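Local coordinates for glutamate--cysteine ligase GshA (PDB 3K1T), which probably acts as a ligase that joins glutamate to cysteine, at residues 128-132 against 166-170; 277-282 against 293-297. All blocks are in the same frame, centred on the assembly; numbering follows the deposited sequence.

Interaction 1 (128-132 against 166-170); sequences EVRIG and LDNFD
Arg130 lays its aliphatic stem over the ring of Phe169, and that CH-pi contact is the heart of the packing between strand 128-132 and the bend 166-170. Its CG sits 3.6 Å from the centroid of the Phe169 ring and only 12° off the normal. The ring reaches this place because Phe169 CG stands anti to the backbone N (chi1 -174°), which carries it across to the strand. Further apolar contact comes from Leu166, whose CD1 branch meets Arg130 CB at 3.6 Å. At the edge of the ring lies Glu128: its carboxylate oxygen OE2 is near the ring plane, 3.6 Å from Phe169 CD1, with the carboxylate and ring planes steeply inclined to each other.

Residues 166-169 form a type II beta turn, the tight connection between strands 163-166 and 169-170, so here a hairpin end folds against a strand of the mixed sheet. Strand 128-133 itself runs parallel to 97-102 and 151-160.

The polar contacts start from the Arg130 guanidinium, which has turned back through bends at chi2 and chi3 to face the turn. NH2 gives a hydrogen bond to Asp167 O at 3.0 Å, fairly straight at 159°, meeting a lone pair in the carbonyl plane. NE of Arg130 has a salt bridge to Glu155, so the group is held by two partners, Glu155 at NE and the Asp167 carbonyl at NH2. A leucine in place of Phe169 would probably deprive Arg130 CG of the flat face it lies on and open a gap beside the Glu128 carboxylate.

Two waters finish the polar side, both donating to Asn168 O. One also donates to Glu128 OE2 at 3.1 Å; the other accepts from Arg130 NH1 at 2.9 Å.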
loop_
_atom_site.group_PDB
_atom_site.type_symbol
_atom_site.label_atom_id
_atom_site.label_comp_id
_atom_site.label_asym_id
_atom_site.label_seq_id
_atom_site.Cartn_x
_atom_site.Cartn_y
_atom_site.Cartn_z
ATOM N N GLU A 128 -18.425 5.415 0.694
ATOM C CA GLU A 128 -19.775 4.954 1.008
ATOM C C GLU A 128 -20.176 4.080 -0.167
ATOM O O GLU A 128 -20.171 4.550 -1.310
ATOM C CB GLU A 128 -20.681 6.179 1.194
ATOM C CG GLU A 128 -22.088 5.885 1.604
ATOM C CD GLU A 128 -22.989 7.159 1.584
ATOM O OE1 GLU A 128 -22.433 8.297 1.751
ATOM O OE2 GLU A 128 -24.227 6.993 1.375
ATOM N N VAL A 129 -20.496 2.810 0.085
ATOM C CA VAL A 129 -20.684 1.825 -1.009
ATOM C C VAL A 129 -22.068 1.213 -0.853
ATOM O O VAL A 129 -22.461 0.886 0.261
ATOM C CB VAL A 129 -19.655 0.680 -0.928
ATOM C CG1 VAL A 129 -19.865 -0.362 -2.068
ATOM C CG2 VAL A 129 -18.233 1.248 -0.933
ATOM N N ARG A 130 -22.800 1.071 -1.959
ATOM C CA ARG A 130 -24.071 0.351 -1.994
ATOM C C ARG A 130 -24.035 -0.575 -3.200
ATOM O O ARG A 130 -23.328 -0.304 -4.186
ATOM C CB ARG A 130 -25.239 1.358 -2.114
ATOM C CG ARG A 130 -25.394 2.294 -0.900
ATOM C CD ARG A 130 -26.283 1.670 0.177
ATOM N NE ARG A 130 -27.699 1.825 -0.197
ATOM C CZ ARG A 130 -28.374 2.971 -0.142
ATOM N NH1 ARG A 130 -27.818 4.070 0.366
ATOM N NH2 ARG A 130 -29.639 3.021 -0.552
ATOM N N ILE A 131 -24.820 -1.648 -3.127
ATOM C CA ILE A 131 -24.819 -2.677 -4.139
ATOM C C ILE A 131 -26.064 -2.538 -5.014
ATOM O O ILE A 131 -27.190 -2.712 -4.547
ATOM C CB ILE A 131 -24.770 -4.065 -3.521
ATOM C CG1 ILE A 131 -23.550 -4.198 -2.610
ATOM C CG2 ILE A 131 -24.713 -5.133 -4.611
ATOM C CD1 ILE A 131 -23.651 -5.323 -1.625
ATOM N N GLY A 132 -25.843 -2.208 -6.281
ATOM C CA GLY A 132 -26.928 -2.000 -7.244
ATOM C C GLY A 132 -27.017 -3.157 -8.217
ATOM O O GLY A 132 -26.133 -3.364 -9.051
ATOM N N LEU A 166 -29.902 4.786 -6.364
ATOM C CA LEU A 166 -30.634 3.938 -5.402
ATOM C C LEU A 166 -31.310 4.909 -4.435
ATOM O O LEU A 166 -31.152 6.123 -4.566
ATOM C CB LEU A 166 -29.682 2.991 -4.643
ATOM C CG LEU A 166 -28.837 2.048 -5.478
ATOM C CD1 LEU A 166 -27.826 1.264 -4.564
ATOM C CD2 LEU A 166 -29.720 1.112 -6.313
ATOM N N ASP A 167 -32.033 4.373 -3.455
ATOM C CA ASP A 167 -32.776 5.191 -2.472
ATOM C C ASP A 167 -31.836 6.155 -1.785
ATOM O O ASP A 167 -30.897 5.728 -1.113
ATOM C CB ASP A 167 -33.414 4.264 -1.423
ATOM C CG ASP A 167 -34.167 5.029 -0.328
ATOM O OD1 ASP A 167 -35.074 5.789 -0.714
ATOM O OD2 ASP A 167 -33.848 4.863 0.898
ATOM N N ASN A 168 -32.052 7.451 -1.980
ATOM C CA ASN A 168 -31.204 8.455 -1.362
ATOM C C ASN A 168 -29.700 8.191 -1.583
ATOM O O ASN A 168 -28.883 8.309 -0.658
ATOM C CB ASN A 168 -31.546 8.517 0.148
ATOM C CG ASN A 168 -31.002 9.775 0.833
ATOM O OD1 ASN A 168 -30.776 10.801 0.179
ATOM N ND2 ASN A 168 -30.768 9.691 2.154
ATOM N N PHE A 169 -29.315 7.825 -2.812
ATOM C CA PHE A 169 -27.923 7.458 -3.083
ATOM C C PHE A 169 -27.586 7.728 -4.538
ATOM O O PHE A 169 -28.042 7.012 -5.443
ATOM C CB PHE A 169 -27.665 5.985 -2.791
ATOM C CG PHE A 169 -26.202 5.586 -2.910
ATOM C CD1 PHE A 169 -25.319 5.844 -1.866
ATOM C CD2 PHE A 169 -25.734 4.943 -4.040
ATOM C CE1 PHE A 169 -23.982 5.458 -1.937
ATOM C CE2 PHE A 169 -24.391 4.553 -4.130
ATOM C CZ PHE A 169 -23.517 4.810 -3.080
ATOM N N ASP A 170 -26.796 8.758 -4.757
ATOM C CA ASP A 170 -26.357 9.060 -6.111
ATOM C C ASP A 170 -24.854 9.044 -6.153
ATOM O O ASP A 170 -24.220 9.939 -5.613
ATOM C CB ASP A 170 -26.862 10.408 -6.607
ATOM C CG ASP A 170 -26.358 10.686 -8.033
ATOM O OD1 ASP A 170 -25.193 11.073 -8.216
ATOM O OD2 ASP A 170 -27.089 10.447 -8.980
HETATM O O HOH W 1 -26.077 9.172 0.091
HETATM O O HOH W 2 -29.107 6.408 1.366
#

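Interaction 2 (277-282 against 293-297); sequences EPFVIV and IMTVK
Lys297, Val282 and Val296 bury the most surface where 277-282 meets 293-297, the two arms of an antiparallel beta hairpin built from strands 280-285 and 291-296. In this chain 291-296 is one of the two outermost strands of a four-stranded antiparallel sheet, and 324-329 flanks 280-285 on its far side.

Val282 pairs with Met294, a selenomethionine, and its N donates to Met294 O at 2.8 Å, nearly straight at 170°; Met294 N returns a longer bond to Val282 O. On the side-chain level Val282 CB rests on Met294 CG, while its CG2 branch reaches diagonally to Val296 CG2 at 4.0 Å. These side chains share the face that also carries Val280, the buried side of the sheet, packed over by helices 251-272 and 307-314.

Val296 forms the next hydrogen-bonded pair, with Val280: each N donates to the other's O at 2.8 Å. Its CG2 lies between the backbone N and the carbonyl carbon (chi1 -62° for CG1), which turns that methyl onto Val280 CB, 3.9 Å away. On the other face Ile281 and Thr295 lie side by side, Ile281 CG1 meeting Thr295 CG2 at 4.0 Å.

Beyond the last pair Lys297 stretches out along residues 277-279, its CG passing Phe279 CB and its extended chain crossing Glu277 at about a right angle. A water donates to both Pro278 O and Lys297 O, bridging the backbones here. In the Glu277 conformer modelled here, Lys297 NZ makes a salt bridge to Glu277 OE2 at 2.9 Å, approaching from above the carboxylate plane, 69° out of it.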
loop_
_atom_site.group_PDB
_atom_site.type_symbol
_atom_site.label_atom_id
_atom_site.label_comp_id
_atom_site.label_asym_id
_atom_site.label_seq_id
_atom_site.Cartn_x
_atom_site.Cartn_y
_atom_site.Cartn_z
ATOM N N GLU A 277 3.120 -34.616 -23.406
ATOM C CA GLU A 277 2.506 -34.391 -24.722
ATOM C C GLU A 277 2.098 -32.925 -24.897
ATOM O O GLU A 277 1.456 -32.366 -24.012
ATOM C CB GLU A 277 1.234 -35.220 -24.863
ATOM C CG GLU A 277 1.373 -36.733 -24.703
ATOM C CD GLU A 277 0.083 -37.433 -25.092
ATOM O OE1 GLU A 277 -0.255 -37.416 -26.293
ATOM O OE2 GLU A 277 -0.610 -37.962 -24.197
ATOM N N PRO A 278 2.455 -32.297 -26.030
ATOM C CA PRO A 278 1.898 -30.974 -26.317
ATOM C C PRO A 278 0.376 -31.040 -26.406
ATOM O O PRO A 278 -0.165 -32.050 -26.845
ATOM C CB PRO A 278 2.487 -30.613 -27.681
ATOM C CG PRO A 278 3.697 -31.478 -27.841
ATOM C CD PRO A 278 3.441 -32.717 -27.042
ATOM N N PHE A 279 -0.294 -29.973 -25.968
ATOM C CA PHE A 279 -1.733 -29.853 -26.120
ATOM C C PHE A 279 -2.083 -28.451 -26.499
ATOM O O PHE A 279 -1.327 -27.520 -26.230
ATOM C CB PHE A 279 -2.537 -30.371 -24.891
ATOM C CG PHE A 279 -2.542 -29.473 -23.675
ATOM C CD1 PHE A 279 -1.440 -29.434 -22.801
ATOM C CD2 PHE A 279 -3.670 -28.697 -23.372
ATOM C CE1 PHE A 279 -1.468 -28.620 -21.613
ATOM C CE2 PHE A 279 -3.725 -27.910 -22.200
ATOM C CZ PHE A 279 -2.605 -27.852 -21.325
ATOM N N VAL A 280 -3.234 -28.324 -27.160
ATOM C CA VAL A 280 -3.742 -27.046 -27.635
ATOM C C VAL A 280 -5.136 -26.826 -27.106
ATOM O O VAL A 280 -5.932 -27.763 -27.053
ATOM C CB VAL A 280 -3.706 -26.968 -29.172
ATOM C CG1 VAL A 280 -4.611 -25.821 -29.708
ATOM C CG2 VAL A 280 -2.213 -26.823 -29.625
ATOM N N ILE A 281 -5.405 -25.586 -26.664
ATOM C CA ILE A 281 -6.724 -25.200 -26.223
ATOM C C ILE A 281 -7.362 -24.498 -27.430
ATOM O O ILE A 281 -6.806 -23.546 -27.966
ATOM C CB ILE A 281 -6.689 -24.240 -25.027
ATOM C CG1 ILE A 281 -5.873 -24.831 -23.864
ATOM C CG2 ILE A 281 -8.131 -23.885 -24.527
ATOM C CD1 ILE A 281 -5.603 -23.794 -22.731
ATOM N N VAL A 282 -8.519 -25.000 -27.847
ATOM C CA VAL A 282 -9.317 -24.434 -28.942
ATOM C C VAL A 282 -10.477 -23.656 -28.341
ATOM O O VAL A 282 -11.334 -24.224 -27.644
ATOM C CB VAL A 282 -9.828 -25.522 -29.903
ATOM C CG1 VAL A 282 -10.535 -24.893 -31.131
ATOM C CG2 VAL A 282 -8.673 -26.464 -30.348
ATOM N N ILE A 293 -14.997 -24.272 -25.475
ATOM C CA ILE A 293 -13.586 -24.619 -25.286
ATOM C C ILE A 293 -13.389 -26.136 -25.306
ATOM O O ILE A 293 -14.177 -26.897 -24.731
ATOM C CB ILE A 293 -13.052 -24.073 -23.951
ATOM C CG1 ILE A 293 -13.188 -22.550 -23.886
ATOM C CG2 ILE A 293 -11.583 -24.498 -23.725
ATOM C CD1 ILE A 293 -13.140 -22.011 -22.462
HETATM N N MSE A 294 -12.338 -26.582 -25.988
HETATM C CA MSE A 294 -11.916 -27.998 -25.945
HETATM C C MSE A 294 -10.394 -28.047 -26.021
HETATM O O MSE A 294 -9.765 -27.110 -26.530
HETATM C CB MSE A 294 -12.528 -28.820 -27.085
HETATM C CG MSE A 294 -12.115 -28.410 -28.463
HETATM SE SE MSE A 294 -12.987 -29.440 -29.908
HETATM C CE MSE A 294 -12.152 -31.234 -29.649
ATOM N N THR A 295 -9.806 -29.148 -25.549
ATOM C CA THR A 295 -8.350 -29.341 -25.668
ATOM C C THR A 295 -8.103 -30.481 -26.627
ATOM O O THR A 295 -8.862 -31.437 -26.677
ATOM C CB THR A 295 -7.635 -29.619 -24.309
ATOM O OG1 THR A 295 -8.256 -30.718 -23.656
ATOM C CG2 THR A 295 -7.690 -28.364 -23.372
ATOM N N VAL A 296 -7.020 -30.367 -27.386
ATOM C CA VAL A 296 -6.645 -31.369 -28.359
ATOM C C VAL A 296 -5.162 -31.688 -28.262
ATOM O O VAL A 296 -4.355 -30.846 -27.858
ATOM C CB VAL A 296 -6.998 -30.930 -29.823
ATOM C CG1 VAL A 296 -8.519 -30.730 -29.986
ATOM C CG2 VAL A 296 -6.240 -29.699 -30.250
ATOM N N LYS A 297 -4.816 -32.921 -28.623
ATOM C CA LYS A 297 -3.411 -33.352 -28.702
ATOM C C LYS A 297 -2.990 -33.724 -30.124
ATOM O O LYS A 297 -1.847 -34.039 -30.357
ATOM C CB LYS A 297 -3.178 -34.524 -27.755
ATOM C CG LYS A 297 -3.233 -34.113 -26.273
ATOM C CD LYS A 297 -3.034 -35.297 -25.368
ATOM C CE LYS A 297 -2.648 -34.872 -23.950
ATOM N NZ LYS A 297 -2.372 -36.042 -23.023
HETATM O O HOH W 3 0.365 -33.821 -28.717
#

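Overall arrangement
Interactions 1 and 2 lie on opposite sides of the chain's centre, with their own centres 45 Å apart and nearest atoms about 26 Å apart, so neither touches the other. They follow in series along the chain, 128-170 closing before 277 begins, and belong to separate sheets: a mixed one for interaction 1 and a four-stranded antiparallel one for interaction 2. Interaction 1 is the more peripheral, its centre about 28 Å from the centre of the chain, against about 19 Å for that of interaction 2. A glycerol, probably from the crystallisation liquor, comes within about 3 Å of the side chain of Ile131 in interaction 1, measured between nearest atoms.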